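Local atomic coordinates of phenylalanyl-tRNA synthetase beta chain (Pyrococcus horikoshii, PDB entry 2CXI), a protein that serves as the beta subunit of the tetrameric enzyme that charges tRNA(Phe) with phenylalanine at the cost of ATP, present here as an N-terminal fragment with the editing domain. Residues R137-I142 with L240-L245; Y103-I108 with I233-W238; H191-K196 with M212-N217. All coordinates share one frame; numbering follows the deposited sequence.

Interaction 1 (R137-I142 with L240-L245); sequences RREVAI and LEKVML
Glu-139 lays its carboxylate against the bent outer part of Lys-242, at CE and NZ. Carboxylate oxygen OE2 of Glu-139 lies 3.5 Å from NZ of Lys-242, a salt bridge on the long side, and 3.3 Å from CE of the same lysine. The two chains cross obliquely. In Glu-139, chi1 of -68° puts CG beside the backbone N, and the extended chain beyond it carries OE2 to the lysine. Lys-242 bends instead: chi3 of 60° folds CE round to within 3.9 Å of Glu-139 CB, and a chi4 of 97°, away from any staggered position, sets NZ. What else holds that ammonium lies on helix 116-133, where Phe-133 accepts a hydrogen bond from NZ through its carbonyl O and offers its ring in a cation-pi contact. The contact is helix-on-sheet packing within the B3/4 domain: helix 240-255 follows strand 231-237 and lies against a mixed sheet that also contains strand 140-146. Val-140 points toward the helix, and its CG2 comes 4.0 Å from the backbone O of Lys-242 and 4.1 Å from Lys-242 CE, so the aliphatic part of the lysine partly covers the valine. An alanine in place of Lys-242 would probably leave the carboxylate of Glu-139 without its mate, take from Phe-133 both the hydrogen bond to its carbonyl O and the cation-pi partner of its ring, and open a gap beside Val-140 CG2 where CE now sits. Val-243, one residue on, also packs against Val-235 and Val-105 of the sheet. Its CG1 stands 4.5 Å from Val-140 CG2, a loose apolar touch, and approaches the backbone O of Glu-139 more closely, at 3.9 Å.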
loop_
_atom_site.group_PDB
_atom_site.type_symbol
_atom_site.label_atom_id
_atom_site.label_comp_id
_atom_site.label_asym_id
_atom_site.label_seq_id
_atom_site.Cartn_x
_atom_site.Cartn_y
_atom_site.Cartn_z
ATOM N N ARG A 137 -3.023 -35.394 -10.890
ATOM C CA ARG A 137 -2.680 -33.958 -10.726
ATOM C C ARG A 137 -3.253 -33.049 -11.838
ATOM O O ARG A 137 -3.260 -31.831 -11.696
ATOM C CB ARG A 137 -1.163 -33.770 -10.687
ATOM C CG ARG A 137 -0.428 -34.347 -9.493
ATOM C CD ARG A 137 0.959 -33.669 -9.348
ATOM N NE ARG A 137 1.782 -34.263 -8.287
ATOM C CZ ARG A 137 3.040 -33.894 -8.025
ATOM N NH1 ARG A 137 3.615 -32.943 -8.749
ATOM N NH2 ARG A 137 3.738 -34.492 -7.041
ATOM N N ARG A 138 -3.698 -33.628 -12.957
ATOM C CA ARG A 138 -4.133 -32.738 -14.067
ATOM C C ARG A 138 -5.349 -31.947 -13.671
ATOM O O ARG A 138 -5.417 -30.746 -13.922
ATOM C CB ARG A 138 -4.428 -33.506 -15.360
ATOM C CG ARG A 138 -4.636 -32.553 -16.506
ATOM C CD ARG A 138 -5.046 -33.197 -17.879
ATOM N NE ARG A 138 -5.697 -32.097 -18.557
ATOM C CZ ARG A 138 -6.980 -31.810 -18.448
ATOM N NH1 ARG A 138 -7.798 -32.587 -17.728
ATOM N NH2 ARG A 138 -7.436 -30.721 -19.056
ATOM N N GLU A 139 -6.320 -32.622 -13.034
ATOM C CA GLU A 139 -7.573 -31.967 -12.642
ATOM C C GLU A 139 -7.472 -31.213 -11.313
ATOM O O GLU A 139 -8.161 -30.217 -11.138
ATOM C CB GLU A 139 -8.759 -32.967 -12.636
ATOM C CG GLU A 139 -9.084 -33.416 -14.051
ATOM C CD GLU A 139 -10.138 -34.511 -14.132
ATOM O OE1 GLU A 139 -10.101 -35.288 -15.138
ATOM O OE2 GLU A 139 -11.045 -34.593 -13.236
ATOM N N VAL A 140 -6.644 -31.723 -10.391
ATOM C CA VAL A 140 -6.461 -31.120 -9.063
ATOM C C VAL A 140 -5.041 -31.376 -8.610
ATOM O O VAL A 140 -4.602 -32.551 -8.519
ATOM C CB VAL A 140 -7.431 -31.716 -7.973
ATOM C CG1 VAL A 140 -7.101 -31.103 -6.577
ATOM C CG2 VAL A 140 -8.861 -31.447 -8.299
ATOM N N ALA A 141 -4.305 -30.288 -8.350
ATOM C CA ALA A 141 -2.966 -30.373 -7.735
ATOM C C ALA A 141 -2.975 -29.473 -6.497
ATOM O O ALA A 141 -3.536 -28.372 -6.546
ATOM C CB ALA A 141 -1.871 -29.921 -8.748
ATOM N N ILE A 142 -2.423 -29.957 -5.394
ATOM C CA ILE A 142 -2.497 -29.236 -4.121
ATOM C C ILE A 142 -1.101 -28.911 -3.688
ATOM O O ILE A 142 -0.232 -29.800 -3.596
ATOM C CB ILE A 142 -3.222 -30.083 -3.011
ATOM C CG1 ILE A 142 -4.660 -30.382 -3.453
ATOM C CG2 ILE A 142 -3.159 -29.373 -1.585
ATOM C CD1 ILE A 142 -5.300 -31.633 -2.722
ATOM N N LEU A 240 -13.459 -25.000 -11.645
ATOM C CA LEU A 240 -13.513 -24.312 -10.369
ATOM C C LEU A 240 -14.168 -25.155 -9.270
ATOM O O LEU A 240 -13.680 -25.173 -8.147
ATOM C CB LEU A 240 -14.197 -22.943 -10.546
ATOM C CG LEU A 240 -14.164 -21.895 -9.437
ATOM C CD1 LEU A 240 -12.700 -21.564 -8.986
ATOM C CD2 LEU A 240 -14.895 -20.607 -9.927
ATOM N N GLU A 241 -15.248 -25.879 -9.603
ATOM C CA GLU A 241 -15.956 -26.700 -8.618
ATOM C C GLU A 241 -15.057 -27.769 -8.059
ATOM O O GLU A 241 -15.151 -28.075 -6.852
ATOM C CB GLU A 241 -17.197 -27.391 -9.241
ATOM C CG GLU A 241 -18.038 -28.250 -8.283
ATOM C CD GLU A 241 -17.540 -29.691 -8.057
ATOM O OE1 GLU A 241 -16.934 -30.302 -8.972
ATOM O OE2 GLU A 241 -17.772 -30.233 -6.928
ATOM N N LYS A 242 -14.230 -28.368 -8.924
ATOM C CA LYS A 242 -13.363 -29.465 -8.485
ATOM C C LYS A 242 -12.223 -29.008 -7.542
ATOM O O LYS A 242 -11.953 -29.663 -6.515
ATOM C CB LYS A 242 -12.798 -30.257 -9.669
ATOM C CG LYS A 242 -13.792 -31.293 -10.250
ATOM C CD LYS A 242 -13.072 -32.268 -11.193
ATOM C CE LYS A 242 -11.983 -33.005 -10.451
ATOM N NZ LYS A 242 -12.498 -34.328 -10.026
ATOM N N VAL A 243 -11.593 -27.889 -7.874
ATOM C CA VAL A 243 -10.523 -27.333 -7.008
ATOM C C VAL A 243 -11.084 -26.833 -5.679
ATOM O O VAL A 243 -10.412 -26.921 -4.639
ATOM C CB VAL A 243 -9.650 -26.324 -7.739
ATOM C CG1 VAL A 243 -8.913 -27.040 -8.938
ATOM C CG2 VAL A 243 -10.469 -25.091 -8.242
HETATM N N MSE A 244 -12.327 -26.348 -5.691
HETATM C CA MSE A 244 -12.972 -25.916 -4.443
HETATM C C MSE A 244 -13.329 -27.077 -3.523
HETATM O O MSE A 244 -13.168 -26.986 -2.332
HETATM C CB MSE A 244 -14.210 -25.096 -4.755
HETATM C CG MSE A 244 -13.844 -23.797 -5.426
HETATM SE SE MSE A 244 -13.525 -22.434 -4.090
HETATM C CE MSE A 244 -15.446 -21.936 -3.723
ATOM N N LEU A 245 -13.824 -28.161 -4.098
ATOM C CA LEU A 245 -14.081 -29.382 -3.312
ATOM C C LEU A 245 -12.810 -29.828 -2.601
ATOM O O LEU A 245 -12.820 -30.031 -1.386
ATOM C CB LEU A 245 -14.631 -30.500 -4.213
ATOM C CG LEU A 245 -15.213 -31.734 -3.507
ATOM C CD1 LEU A 245 -14.089 -32.687 -2.981
ATOM C CD2 LEU A 245 -16.238 -31.329 -2.439
#

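Interaction 2 (Y103-I108 with I233-W238); sequences YGVYAI and IDVTGW
Two tyrosine rings on strand 103-110 meet strand 231-237 in different ways. Tyr-103 presents the edge of its ring to the backbone of Trp-238: CE2 is 3.3 Å from Trp-238 O, which lies near the ring plane. In Tyr-106, chi1 of -54° puts CG beside the backbone N and anti to the carbonyl carbon, and from there the ring comes beside Asp-234, with CE1 3.2 Å from Asp-234 CB and the ring only 21° from the plane of the carboxylate. One water ties their polar ends together, 2.8 Å from Tyr-106 OH and giving a hydrogen bond to Asp-234 OD1. The strands are neighbours in the mixed sheet that the B3/4 region builds, antiparallel with their directions 162° apart, and strands 260-267 and 140-146 continue the sheet beyond them. Three hydrogen-bonded pairs, Tyr-103 with Gly-237, Val-105 with Val-235 and Ala-107 with Ile-233, contribute two backbone bonds each. The shortest of the six runs from Ile-233 N to Ala-107 O, at 2.8 Å. Val-105, Ala-107 and Val-235 share the face that packs on helix 240-255. Tyr-106, Asp-234 and Thr-236 are on the other face, where Tyr-106 reaches Val-91 and Val-93. The tyrosine leans back along its own strand over Gly-104, and a beta carbon modelled on that glycine would fall 2.0 Å from Tyr-106 OH, a clash. Thr-236, across from Gly-104, accepts a hydrogen bond from Arg-101 NE at its OG1 and sets its methyl CG2 4.1 Å from Gly-104 CA.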
loop_
_atom_site.group_PDB
_atom_site.type_symbol
_atom_site.label_atom_id
_atom_site.label_comp_id
_atom_site.label_asym_id
_atom_site.label_seq_id
_atom_site.Cartn_x
_atom_site.Cartn_y
_atom_site.Cartn_z
ATOM N N TYR A 103 -7.519 -22.304 -13.178
ATOM C CA TYR A 103 -8.058 -21.977 -11.835
ATOM C C TYR A 103 -7.094 -22.251 -10.709
ATOM O O TYR A 103 -6.417 -23.264 -10.721
ATOM C CB TYR A 103 -9.384 -22.711 -11.552
ATOM C CG TYR A 103 -10.423 -22.349 -12.576
ATOM C CD1 TYR A 103 -11.007 -21.064 -12.572
ATOM C CD2 TYR A 103 -10.799 -23.257 -13.583
ATOM C CE1 TYR A 103 -11.954 -20.708 -13.559
ATOM C CE2 TYR A 103 -11.740 -22.922 -14.554
ATOM C CZ TYR A 103 -12.306 -21.642 -14.534
ATOM O OH TYR A 103 -13.236 -21.316 -15.487
ATOM N N GLY A 104 -7.058 -21.318 -9.748
ATOM C CA GLY A 104 -6.378 -21.443 -8.445
ATOM C C GLY A 104 -7.376 -20.965 -7.381
ATOM O O GLY A 104 -8.118 -19.964 -7.570
ATOM N N VAL A 105 -7.450 -21.705 -6.278
ATOM C CA VAL A 105 -8.203 -21.280 -5.099
ATOM C C VAL A 105 -7.261 -21.525 -3.922
ATOM O O VAL A 105 -6.333 -22.369 -4.004
ATOM C CB VAL A 105 -9.549 -22.058 -4.915
ATOM C CG1 VAL A 105 -10.540 -21.691 -6.077
ATOM C CG2 VAL A 105 -9.287 -23.614 -4.899
ATOM N N TYR A 106 -7.506 -20.811 -2.832
ATOM C CA TYR A 106 -6.520 -20.646 -1.764
ATOM C C TYR A 106 -7.180 -20.579 -0.388
ATOM O O TYR A 106 -8.319 -20.120 -0.237
ATOM C CB TYR A 106 -5.686 -19.356 -2.003
ATOM C CG TYR A 106 -5.089 -19.383 -3.406
ATOM C CD1 TYR A 106 -3.846 -19.972 -3.640
ATOM C CD2 TYR A 106 -5.816 -18.907 -4.492
ATOM C CE1 TYR A 106 -3.331 -20.075 -4.930
ATOM C CE2 TYR A 106 -5.324 -19.006 -5.776
ATOM C CZ TYR A 106 -4.086 -19.601 -5.981
ATOM O OH TYR A 106 -3.645 -19.719 -7.257
ATOM N N ALA A 107 -6.416 -20.965 0.621
ATOM C CA ALA A 107 -6.840 -20.797 1.999
ATOM C C ALA A 107 -5.623 -20.657 2.907
ATOM O O ALA A 107 -4.502 -21.078 2.575
ATOM C CB ALA A 107 -7.756 -21.972 2.435
ATOM N N ILE A 108 -5.871 -20.057 4.058
ATOM C CA ILE A 108 -4.914 -20.058 5.136
ATOM C C ILE A 108 -5.550 -20.789 6.303
ATOM O O ILE A 108 -6.705 -20.577 6.626
ATOM C CB ILE A 108 -4.518 -18.601 5.525
ATOM C CG1 ILE A 108 -3.785 -17.946 4.361
ATOM C CG2 ILE A 108 -3.654 -18.564 6.844
ATOM C CD1 ILE A 108 -3.800 -16.393 4.415
ATOM N N ILE A 233 -2.478 -22.758 1.567
ATOM C CA ILE A 233 -2.779 -23.908 0.648
ATOM C C ILE A 233 -3.205 -23.391 -0.714
ATOM O O ILE A 233 -4.019 -22.465 -0.783
ATOM C CB ILE A 233 -3.897 -24.806 1.241
ATOM C CG1 ILE A 233 -3.526 -25.371 2.644
ATOM C CG2 ILE A 233 -4.275 -25.992 0.239
ATOM C CD1 ILE A 233 -4.797 -25.663 3.490
ATOM N N ASP A 234 -2.669 -23.961 -1.797
ATOM C CA ASP A 234 -3.158 -23.606 -3.140
ATOM C C ASP A 234 -3.699 -24.870 -3.806
ATOM O O ASP A 234 -3.142 -25.967 -3.599
ATOM C CB ASP A 234 -2.088 -22.919 -4.010
ATOM C CG ASP A 234 -1.150 -23.915 -4.744
ATOM O OD1 ASP A 234 -1.226 -24.039 -6.003
ATOM O OD2 ASP A 234 -0.324 -24.630 -4.143
ATOM N N VAL A 235 -4.770 -24.724 -4.577
ATOM C CA VAL A 235 -5.261 -25.836 -5.384
ATOM C C VAL A 235 -5.523 -25.314 -6.764
ATOM O O VAL A 235 -6.205 -24.295 -6.912
ATOM C CB VAL A 235 -6.585 -26.398 -4.850
ATOM C CG1 VAL A 235 -6.899 -27.756 -5.556
ATOM C CG2 VAL A 235 -6.574 -26.532 -3.288
ATOM N N THR A 236 -4.952 -25.989 -7.760
ATOM C CA THR A 236 -5.120 -25.586 -9.147
ATOM C C THR A 236 -5.746 -26.693 -9.998
ATOM O O THR A 236 -5.626 -27.893 -9.664
ATOM C CB THR A 236 -3.791 -25.161 -9.783
ATOM O OG1 THR A 236 -2.819 -26.206 -9.603
ATOM C CG2 THR A 236 -3.189 -23.876 -9.072
ATOM N N GLY A 237 -6.320 -26.287 -11.126
ATOM C CA GLY A 237 -6.846 -27.259 -12.074
ATOM C C GLY A 237 -7.718 -26.594 -13.104
ATOM O O GLY A 237 -7.560 -25.406 -13.388
ATOM N N TRP A 238 -8.597 -27.397 -13.693
ATOM C CA TRP A 238 -9.349 -27.021 -14.894
ATOM C C TRP A 238 -10.823 -26.649 -14.658
ATOM O O TRP A 238 -11.448 -26.034 -15.534
ATOM C CB TRP A 238 -9.228 -28.162 -15.923
ATOM C CG TRP A 238 -7.880 -28.082 -16.642
ATOM C CD1 TRP A 238 -6.687 -28.685 -16.274
ATOM C CD2 TRP A 238 -7.576 -27.292 -17.803
ATOM N NE1 TRP A 238 -5.687 -28.328 -17.143
ATOM C CE2 TRP A 238 -6.203 -27.481 -18.098
ATOM C CE3 TRP A 238 -8.338 -26.443 -18.634
ATOM C CZ2 TRP A 238 -5.572 -26.871 -19.197
ATOM C CZ3 TRP A 238 -7.707 -25.833 -19.723
ATOM C CH2 TRP A 238 -6.342 -26.049 -19.991
HETATM O O HOH W 1 -1.610 -21.684 -7.390
#

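Interaction 3 (H191-K196 with M212-N217); sequences HLIKDK and MPPIIN
Ile-193 and Ile-215 reach toward each other tip to tip, CD1 of Ile-193 ending 3.7 Å from CG1 of Ile-215 and 4.1 Å from its CD1. The second partner belongs to a classic beta bulge, in which Ile-215 and Ile-216 both face Met-212: Met-212 O takes the N-H of Ile-215 at 2.7 Å and, weakly, that of Ile-216. This bulge closes the short hairpin of strands 209-212 and 216-217 at one end of the mixed sheet, as its pairing runs, in the B3/4 domain, and a cis peptide between Pro-213 and Pro-214 helps to shape the bend. The opposing loop, between helix 184-189 and strand 199-204, makes a type I turn from Ile-193 to Lys-196. No hydrogen bond passes between the two segments; the contact is purely apolar. Ile-193 makes most of it. Its chi1 of 66° sets CG1 between the backbone N and the carbonyl carbon and leaves CG2 anti to that carbon, so the two branches go to different partners. CD1, at the end of one, meets Ile-215 and lies 4.2 Å from SE of Met-212, a selenomethionine. The other, CG2, comes 3.8 Å from Pro-214 CD, the isoleucine and the proline sliding past each other in opposite directions. Beyond the two segments, Tyr-199 and Pro-200 of strand 199-204 touch Ile-193, while helix 176-182 packs on Met-212. The proline ring also serves the preceding residue, for Leu-192 lies at a slant to it and puts CD1 3.8 Å from Pro-214 CG.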
loop_
_atom_site.group_PDB
_atom_site.type_symbol
_atom_site.label_atom_id
_atom_site.label_comp_id
_atom_site.label_asym_id
_atom_site.label_seq_id
_atom_site.Cartn_x
_atom_site.Cartn_y
_atom_site.Cartn_z
ATOM N N HIS A 191 4.442 -33.065 -19.259
ATOM C CA HIS A 191 3.637 -33.109 -20.485
ATOM C C HIS A 191 2.350 -32.302 -20.334
ATOM O O HIS A 191 1.787 -31.830 -21.344
ATOM C CB HIS A 191 3.315 -34.547 -20.873
ATOM C CG HIS A 191 2.371 -35.233 -19.932
ATOM N ND1 HIS A 191 1.014 -35.315 -20.166
ATOM C CD2 HIS A 191 2.587 -35.873 -18.762
ATOM C CE1 HIS A 191 0.439 -35.980 -19.180
ATOM N NE2 HIS A 191 1.372 -36.325 -18.313
ATOM N N LEU A 192 1.930 -32.100 -19.072
ATOM C CA LEU A 192 0.705 -31.327 -18.760
ATOM C C LEU A 192 0.806 -29.867 -19.168
ATOM O O LEU A 192 -0.216 -29.208 -19.391
ATOM C CB LEU A 192 0.348 -31.438 -17.266
ATOM C CG LEU A 192 0.019 -32.854 -16.735
ATOM C CD1 LEU A 192 -0.244 -32.842 -15.219
ATOM C CD2 LEU A 192 -1.168 -33.463 -17.459
ATOM N N ILE A 193 2.044 -29.386 -19.263
ATOM C CA ILE A 193 2.352 -27.962 -19.522
ATOM C C ILE A 193 3.446 -27.679 -20.567
ATOM O O ILE A 193 3.497 -26.577 -21.110
ATOM C CB ILE A 193 2.720 -27.211 -18.175
ATOM C CG1 ILE A 193 4.028 -27.737 -17.582
ATOM C CG2 ILE A 193 1.537 -27.255 -17.145
ATOM C CD1 ILE A 193 4.564 -26.883 -16.445
ATOM N N LYS A 194 4.322 -28.648 -20.831
ATOM C CA LYS A 194 5.547 -28.385 -21.618
ATOM C C LYS A 194 5.375 -27.763 -23.004
ATOM O O LYS A 194 6.271 -27.049 -23.463
ATOM C CB LYS A 194 6.460 -29.617 -21.702
ATOM C CG LYS A 194 5.873 -30.812 -22.464
ATOM C CD LYS A 194 6.945 -31.427 -23.340
ATOM C CE LYS A 194 6.420 -32.607 -24.159
ATOM N NZ LYS A 194 6.522 -33.804 -23.294
ATOM N N ASP A 195 4.237 -28.018 -23.654
ATOM C CA ASP A 195 3.958 -27.536 -25.011
ATOM C C ASP A 195 3.233 -26.194 -25.055
ATOM O O ASP A 195 2.960 -25.691 -26.136
ATOM C CB ASP A 195 3.171 -28.585 -25.788
ATOM C CG ASP A 195 3.972 -29.875 -25.950
ATOM O OD1 ASP A 195 5.078 -29.791 -26.536
ATOM O OD2 ASP A 195 3.616 -30.985 -25.486
ATOM N N LYS A 196 2.971 -25.606 -23.883
ATOM C CA LYS A 196 2.355 -24.269 -23.813
ATOM C C LYS A 196 3.426 -23.192 -23.910
ATOM O O LYS A 196 4.618 -23.467 -23.747
ATOM C CB LYS A 196 1.547 -24.107 -22.531
ATOM C CG LYS A 196 0.576 -25.260 -22.255
ATOM C CD LYS A 196 -0.476 -25.479 -23.370
ATOM C CE LYS A 196 -1.467 -24.333 -23.498
ATOM N NZ LYS A 196 -2.601 -24.697 -24.428
HETATM N N MSE A 212 5.933 -24.446 -9.028
HETATM C CA MSE A 212 5.415 -24.395 -10.375
HETATM C C MSE A 212 4.293 -25.426 -10.514
HETATM O O MSE A 212 4.587 -26.607 -10.767
HETATM C CB MSE A 212 6.557 -24.699 -11.371
HETATM C CG MSE A 212 6.079 -24.915 -12.786
HETATM SE SE MSE A 212 7.574 -25.065 -14.107
HETATM C CE MSE A 212 8.575 -26.400 -13.316
ATOM N N PRO A 213 3.012 -25.049 -10.293
ATOM C CA PRO A 213 1.920 -26.033 -10.477
ATOM C C PRO A 213 1.870 -26.565 -11.928
ATOM O O PRO A 213 2.150 -25.806 -12.877
ATOM C CB PRO A 213 0.662 -25.238 -10.142
ATOM C CG PRO A 213 1.147 -24.128 -9.209
ATOM C CD PRO A 213 2.510 -23.747 -9.826
ATOM N N PRO A 214 1.542 -27.837 -12.134
ATOM C CA PRO A 214 1.311 -28.840 -11.092
ATOM C C PRO A 214 2.511 -29.770 -10.929
ATOM O O PRO A 214 2.336 -30.989 -10.730
ATOM C CB PRO A 214 0.150 -29.654 -11.702
ATOM C CG PRO A 214 0.495 -29.687 -13.204
ATOM C CD PRO A 214 1.246 -28.373 -13.479
ATOM N N ILE A 215 3.713 -29.203 -11.001
ATOM C CA ILE A 215 4.964 -29.960 -11.159
ATOM C C ILE A 215 5.718 -30.190 -9.841
ATOM O O ILE A 215 5.875 -31.327 -9.413
ATOM C CB ILE A 215 5.879 -29.254 -12.203
ATOM C CG1 ILE A 215 5.140 -29.060 -13.558
ATOM C CG2 ILE A 215 7.242 -30.036 -12.378
ATOM C CD1 ILE A 215 4.605 -30.396 -14.238
ATOM N N ILE A 216 6.139 -29.118 -9.170
ATOM C CA ILE A 216 6.988 -29.249 -7.979
ATOM C C ILE A 216 6.992 -27.940 -7.193
ATOM O O ILE A 216 6.897 -26.854 -7.782
ATOM C CB ILE A 216 8.464 -29.610 -8.410
ATOM C CG1 ILE A 216 9.326 -30.085 -7.219
ATOM C CG2 ILE A 216 9.114 -28.485 -9.266
ATOM C CD1 ILE A 216 8.851 -31.434 -6.679
ATOM N N ASN A 217 7.143 -28.072 -5.879
ATOM C CA ASN A 217 7.366 -26.956 -4.987
ATOM C C ASN A 217 8.846 -26.537 -4.931
ATOM O O ASN A 217 9.752 -27.269 -5.399
ATOM C CB ASN A 217 6.793 -27.251 -3.564
ATOM C CG ASN A 217 7.318 -28.554 -2.950
ATOM O OD1 ASN A 217 7.634 -29.529 -3.661
ATOM N ND2 ASN A 217 7.361 -28.599 -1.622
#

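Interactions 1 and 2 are close neighbours, their centres about 7 Å apart, and interaction 3 lies about 15 Å from each. All three reach one mixed sheet of the B3/4 domain. Along the chain the segments of interactions 1 and 2 alternate, strand 231-237 leading after a short turn into helix 240-255, whereas interaction 3 is nested inside the loops both of them close. Backbone pairing joins the first two, Ala-141 O lying 3.0 Å from Thr-236 N. Arg-137 links interaction 1 to interaction 3, its NH1 bonding to the carbonyl oxygens of Pro-214 and Ile-215. These bonds join the sheet, its covering helix and the outlying hairpin.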